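Long-range contact in extracellular solute-binding protein, family 1 (Bifidobacterium longum subsp. infantis, PDB 6FTH), which probably captures human milk oligosaccharides outside the cell and delivers them to an ABC transporter for uptake: residues W70-I83 with H89-F103. Sequence-based numbering, arbitrary orientation.
Sequences WAQQKNATLAAGKI and HAFFPANAAQFPGLF
The A90 carbonyl takes the indole N-H of W70 on an in-plane lone pair, NE1 to O 2.9 Å, while A90 CB packs on W70 CZ2. The benzo edge of W70 then points at the F91 ring in an offset edge-to-face pair, planes at 76°. With an alanine at W70, the A90 carbonyl would probably lose its indole donor and a gap would open beside F91. F91 also meets L78 CD2, 3.5 Å from its CE1; A90 CB lies against one face of the F91 ring, toward its rim, and F103 CZ sits over the centre of the other. At the start of helix 93-98, N95 OD1 is gripped from opposite faces of its amide plane by the N-cap F92 N and by K74 NZ (2.7 Å from OD1); K74, bent at chi3 (80°), also reaches a water shared with A90 O. F99 lies flat against L78, whose CB sits over the ring centre in a CH-pi contact. L102 touches G81, where a Schellman motif ends the helix, and its CG meets I83 CD1, which lies 3.6 Å from F103 CE1. Helix 67-80 is the crossover helix of a beta-alpha-beta unit between parallel strands 59-66 and 86-88, and the loop and short helix after strand 86-88 fold back onto it, in an alpha/beta lobe of the periplasmic-binding-protein fold.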
loop_
_atom_site.group_PDB
_atom_site.type_symbol
_atom_site.label_atom_id
_atom_site.label_comp_id
_atom_site.label_asym_id
_atom_site.label_seq_id
_atom_site.Cartn_x
_atom_site.Cartn_y
_atom_site.Cartn_z
ATOM N N TRP A 70 -14.117 -5.055 -11.918
ATOM C CA TRP A 70 -13.650 -3.800 -12.496
ATOM C C TRP A 70 -12.285 -3.966 -13.162
ATOM O O TRP A 70 -12.030 -3.389 -14.220
ATOM C CB TRP A 70 -13.621 -2.723 -11.409
ATOM C CG TRP A 70 -13.130 -1.413 -11.917
ATOM C CD1 TRP A 70 -12.014 -0.767 -11.521
ATOM C CD2 TRP A 70 -13.721 -0.610 -12.944
ATOM N NE1 TRP A 70 -11.863 0.394 -12.236
ATOM C CE2 TRP A 70 -12.899 0.521 -13.111
ATOM C CE3 TRP A 70 -14.866 -0.731 -13.728
ATOM C CZ2 TRP A 70 -13.185 1.523 -14.032
ATOM C CZ3 TRP A 70 -15.146 0.252 -14.645
ATOM C CH2 TRP A 70 -14.316 1.371 -14.786
ATOM N N ALA A 71 -11.392 -4.739 -12.552
ATOM C CA ALA A 71 -10.070 -4.945 -13.136
ATOM C C ALA A 71 -10.172 -5.451 -14.564
ATOM O O ALA A 71 -9.353 -5.086 -15.420
ATOM C CB ALA A 71 -9.318 -5.957 -12.289
ATOM N N GLN A 72 -11.184 -6.266 -14.839
ATOM C CA GLN A 72 -11.393 -6.863 -16.150
ATOM C C GLN A 72 -12.197 -5.978 -17.097
ATOM O O GLN A 72 -12.112 -6.160 -18.320
ATOM C CB GLN A 72 -12.145 -8.186 -15.975
ATOM C CG GLN A 72 -11.289 -9.294 -15.408
ATOM C CD GLN A 72 -10.266 -9.831 -16.424
ATOM O OE1 GLN A 72 -9.051 -9.795 -16.185
ATOM N NE2 GLN A 72 -10.761 -10.335 -17.560
ATOM N N GLN A 73 -12.968 -5.033 -16.577
ATOM C CA GLN A 73 -13.820 -4.193 -17.408
ATOM C C GLN A 73 -13.234 -2.819 -17.686
ATOM O O GLN A 73 -13.705 -2.153 -18.614
ATOM C CB GLN A 73 -15.187 -3.994 -16.739
ATOM C CG GLN A 73 -15.989 -5.265 -16.523
ATOM C CD GLN A 73 -17.198 -5.054 -15.612
ATOM O OE1 GLN A 73 -17.510 -3.927 -15.206
ATOM N NE2 GLN A 73 -17.871 -6.140 -15.276
ATOM N N LYS A 74 -12.215 -2.383 -16.929
ATOM C CA LYS A 74 -11.809 -0.980 -16.972
ATOM C C LYS A 74 -11.322 -0.570 -18.357
ATOM O O LYS A 74 -11.717 0.479 -18.878
ATOM C CB LYS A 74 -10.730 -0.687 -15.921
ATOM C CG LYS A 74 -10.209 0.750 -16.012
ATOM C CD LYS A 74 -9.542 1.235 -14.727
ATOM C CE LYS A 74 -8.135 0.746 -14.587
ATOM N NZ LYS A 74 -7.425 1.457 -13.485
ATOM N N ASN A 75 -10.432 -1.365 -18.957
ATOM C CA ASN A 75 -9.840 -0.954 -20.226
ATOM C C ASN A 75 -10.901 -0.856 -21.313
ATOM O O ASN A 75 -10.956 0.131 -22.053
ATOM C CB ASN A 75 -8.731 -1.923 -20.628
ATOM C CG ASN A 75 -7.523 -1.824 -19.727
ATOM O OD1 ASN A 75 -7.397 -0.881 -18.940
ATOM N ND2 ASN A 75 -6.616 -2.792 -19.841
ATOM N N ALA A 76 -11.787 -1.846 -21.387
ATOM C CA ALA A 76 -12.866 -1.801 -22.368
ATOM C C ALA A 76 -13.789 -0.614 -22.120
ATOM O O ALA A 76 -14.276 0.017 -23.067
ATOM C CB ALA A 76 -13.650 -3.109 -22.314
ATOM N N THR A 77 -14.047 -0.297 -20.848
ATOM C CA THR A 77 -14.918 0.831 -20.520
ATOM C C THR A 77 -14.306 2.141 -20.996
ATOM O O THR A 77 -14.986 2.976 -21.604
ATOM C CB THR A 77 -15.178 0.852 -19.004
ATOM O OG1 THR A 77 -15.850 -0.355 -18.614
ATOM C CG2 THR A 77 -16.034 2.044 -18.600
ATOM N N LEU A 78 -13.015 2.337 -20.735
ATOM C CA LEU A 78 -12.334 3.536 -21.217
ATOM C C LEU A 78 -12.316 3.588 -22.744
ATOM O O LEU A 78 -12.594 4.634 -23.345
ATOM C CB LEU A 78 -10.907 3.577 -20.667
ATOM C CG LEU A 78 -10.809 3.898 -19.174
ATOM C CD1 LEU A 78 -9.461 3.463 -18.602
ATOM C CD2 LEU A 78 -11.059 5.370 -18.933
ATOM N N ALA A 79 -11.966 2.471 -23.390
ATOM C CA ALA A 79 -11.892 2.453 -24.849
ATOM C C ALA A 79 -13.229 2.819 -25.476
ATOM O O ALA A 79 -13.274 3.489 -26.515
ATOM C CB ALA A 79 -11.450 1.075 -25.330
ATOM N N ALA A 80 -14.332 2.388 -24.862
ATOM C CA ALA A 80 -15.662 2.693 -25.373
ATOM C C ALA A 80 -16.175 4.062 -24.951
ATOM O O ALA A 80 -17.189 4.519 -25.490
ATOM C CB ALA A 80 -16.645 1.646 -24.874
ATOM N N GLY A 81 -15.535 4.708 -23.980
ATOM C CA GLY A 81 -16.041 5.960 -23.465
ATOM C C GLY A 81 -17.349 5.853 -22.720
ATOM O O GLY A 81 -18.040 6.860 -22.561
ATOM N N LYS A 82 -17.714 4.667 -22.235
ATOM C CA LYS A 82 -18.989 4.511 -21.527
ATOM C C LYS A 82 -18.745 4.674 -20.031
ATOM O O LYS A 82 -18.661 3.714 -19.264
ATOM C CB LYS A 82 -19.663 3.184 -21.859
ATOM C CG LYS A 82 -18.893 1.911 -21.507
ATOM C CD LYS A 82 -19.815 0.682 -21.657
ATOM C CE LYS A 82 -19.094 -0.634 -21.382
ATOM N NZ LYS A 82 -18.073 -0.972 -22.420
ATOM N N ILE A 83 -18.652 5.923 -19.603
ATOM C CA ILE A 83 -18.325 6.218 -18.212
ATOM C C ILE A 83 -19.519 6.860 -17.521
ATOM O O ILE A 83 -20.277 7.629 -18.126
ATOM C CB ILE A 83 -17.039 7.055 -18.072
ATOM C CG1 ILE A 83 -17.230 8.463 -18.599
ATOM C CG2 ILE A 83 -15.865 6.369 -18.817
ATOM C CD1 ILE A 83 -16.080 9.376 -18.214
ATOM N N HIS A 89 -13.329 5.111 -6.926
ATOM C CA HIS A 89 -12.427 3.958 -6.790
ATOM C C HIS A 89 -12.263 3.242 -8.135
ATOM O O HIS A 89 -12.073 2.020 -8.197
ATOM C CB HIS A 89 -12.885 3.011 -5.662
ATOM C CG HIS A 89 -11.972 1.835 -5.393
ATOM N ND1 HIS A 89 -10.607 1.869 -5.594
ATOM C CD2 HIS A 89 -12.245 0.593 -4.923
ATOM C CE1 HIS A 89 -10.082 0.698 -5.272
ATOM N NE2 HIS A 89 -11.053 -0.094 -4.866
ATOM N N ALA A 90 -12.331 4.020 -9.213
ATOM C CA ALA A 90 -12.346 3.474 -10.561
ATOM C C ALA A 90 -11.140 3.878 -11.391
ATOM O O ALA A 90 -10.511 3.004 -12.014
ATOM C CB ALA A 90 -13.645 3.903 -11.259
ATOM N N PHE A 91 -10.807 5.168 -11.430
ATOM C CA PHE A 91 -9.810 5.711 -12.349
ATOM C C PHE A 91 -8.670 6.403 -11.614
ATOM O O PHE A 91 -8.890 7.284 -10.771
ATOM C CB PHE A 91 -10.455 6.684 -13.333
ATOM C CG PHE A 91 -11.559 6.063 -14.135
ATOM C CD1 PHE A 91 -11.280 5.065 -15.046
ATOM C CD2 PHE A 91 -12.860 6.491 -14.003
ATOM C CE1 PHE A 91 -12.305 4.469 -15.767
ATOM C CE2 PHE A 91 -13.880 5.909 -14.732
ATOM C CZ PHE A 91 -13.592 4.905 -15.628
ATOM N N PHE A 92 -7.456 5.999 -11.943
ATOM C CA PHE A 92 -6.265 6.649 -11.441
ATOM C C PHE A 92 -5.871 7.781 -12.369
ATOM O O PHE A 92 -6.297 7.828 -13.534
ATOM C CB PHE A 92 -5.119 5.647 -11.382
ATOM C CG PHE A 92 -5.239 4.671 -10.272
ATOM C CD1 PHE A 92 -5.951 3.496 -10.439
ATOM C CD2 PHE A 92 -4.663 4.928 -9.037
ATOM C CE1 PHE A 92 -6.077 2.595 -9.394
ATOM C CE2 PHE A 92 -4.792 4.018 -7.989
ATOM C CZ PHE A 92 -5.498 2.866 -8.170
ATOM N N PRO A 93 -5.035 8.705 -11.894
ATOM C CA PRO A 93 -4.570 9.773 -12.782
ATOM C C PRO A 93 -3.975 9.245 -14.074
ATOM O O PRO A 93 -4.240 9.811 -15.138
ATOM C CB PRO A 93 -3.536 10.503 -11.919
ATOM C CG PRO A 93 -4.056 10.320 -10.498
ATOM C CD PRO A 93 -4.627 8.919 -10.493
ATOM N N ALA A 94 -3.198 8.163 -14.007
ATOM C CA ALA A 94 -2.605 7.608 -15.225
ATOM C C ALA A 94 -3.676 7.190 -16.230
ATOM O O ALA A 94 -3.477 7.319 -17.443
ATOM C CB ALA A 94 -1.713 6.416 -14.875
ATOM N N ASN A 95 -4.814 6.665 -15.750
ATOM C CA ASN A 95 -5.883 6.258 -16.663
ATOM C C ASN A 95 -6.499 7.463 -17.366
ATOM O O ASN A 95 -6.740 7.432 -18.578
ATOM C CB ASN A 95 -6.981 5.504 -15.910
ATOM C CG ASN A 95 -6.481 4.263 -15.196
ATOM O OD1 ASN A 95 -6.812 4.026 -14.024
ATOM N ND2 ASN A 95 -5.699 3.446 -15.894
ATOM N N ALA A 96 -6.814 8.523 -16.618
ATOM C CA ALA A 96 -7.396 9.699 -17.250
ATOM C C ALA A 96 -6.434 10.322 -18.249
ATOM O O ALA A 96 -6.849 10.787 -19.313
ATOM C CB ALA A 96 -7.845 10.720 -16.203
ATOM N N ALA A 97 -5.136 10.311 -17.938
ATOM C CA ALA A 97 -4.161 10.911 -18.835
ATOM C C ALA A 97 -4.112 10.193 -20.177
ATOM O O ALA A 97 -3.837 10.824 -21.204
ATOM C CB ALA A 97 -2.777 10.900 -18.177
ATOM N N GLN A 98 -4.361 8.881 -20.190
ATOM C CA GLN A 98 -4.440 8.133 -21.441
ATOM C C GLN A 98 -5.729 8.408 -22.204
ATOM O O GLN A 98 -5.783 8.140 -23.408
ATOM C CB GLN A 98 -4.354 6.626 -21.198
ATOM C CG GLN A 98 -3.067 6.152 -20.536
ATOM C CD GLN A 98 -1.874 6.120 -21.488
ATOM O OE1 GLN A 98 -2.031 6.011 -22.715
ATOM N NE2 GLN A 98 -0.672 6.216 -20.921
ATOM N N PHE A 99 -6.763 8.918 -21.527
ATOM C CA PHE A 99 -8.053 9.232 -22.153
ATOM C C PHE A 99 -8.520 10.597 -21.660
ATOM O O PHE A 99 -9.575 10.727 -21.035
ATOM C CB PHE A 99 -9.095 8.168 -21.810
ATOM C CG PHE A 99 -8.732 6.782 -22.251
ATOM C CD1 PHE A 99 -7.950 5.975 -21.453
ATOM C CD2 PHE A 99 -9.193 6.279 -23.458
ATOM C CE1 PHE A 99 -7.609 4.696 -21.859
ATOM C CE2 PHE A 99 -8.861 5.003 -23.859
ATOM C CZ PHE A 99 -8.066 4.214 -23.060
ATOM N N PRO A 100 -7.758 11.652 -21.953
ATOM C CA PRO A 100 -7.977 12.925 -21.246
ATOM C C PRO A 100 -9.333 13.560 -21.512
ATOM O O PRO A 100 -9.965 14.069 -20.576
ATOM C CB PRO A 100 -6.827 13.798 -21.762
ATOM C CG PRO A 100 -6.592 13.285 -23.160
ATOM C CD PRO A 100 -6.816 11.788 -23.075
ATOM N N GLY A 101 -9.793 13.559 -22.763
ATOM C CA GLY A 101 -11.053 14.201 -23.104
ATOM C C GLY A 101 -12.266 13.574 -22.458
ATOM O O GLY A 101 -13.356 14.152 -22.539
ATOM N N LEU A 102 -12.102 12.419 -21.819
ATOM C CA LEU A 102 -13.202 11.728 -21.166
ATOM C C LEU A 102 -13.571 12.349 -19.822
ATOM O O LEU A 102 -14.697 12.145 -19.350
ATOM C CB LEU A 102 -12.805 10.267 -20.935
ATOM C CG LEU A 102 -13.671 9.125 -21.451
ATOM C CD1 LEU A 102 -14.177 9.379 -22.888
ATOM C CD2 LEU A 102 -12.860 7.833 -21.386
ATOM N N PHE A 103 -12.659 13.092 -19.195
ATOM C CA PHE A 103 -12.812 13.481 -17.797
ATOM C C PHE A 103 -12.701 14.985 -17.598
ATOM O O PHE A 103 -11.884 15.656 -18.226
ATOM C CB PHE A 103 -11.757 12.769 -16.919
ATOM C CG PHE A 103 -11.922 11.277 -16.893
ATOM C CD1 PHE A 103 -12.957 10.702 -16.185
ATOM C CD2 PHE A 103 -11.067 10.458 -17.603
ATOM C CE1 PHE A 103 -13.133 9.322 -16.160
ATOM C CE2 PHE A 103 -11.230 9.084 -17.577
ATOM C CZ PHE A 103 -12.274 8.518 -16.851
HETATM O O HOH W 1 -8.595 0.445 -11.284
HETATM O O HOH W 2 -4.297 1.127 -13.969
#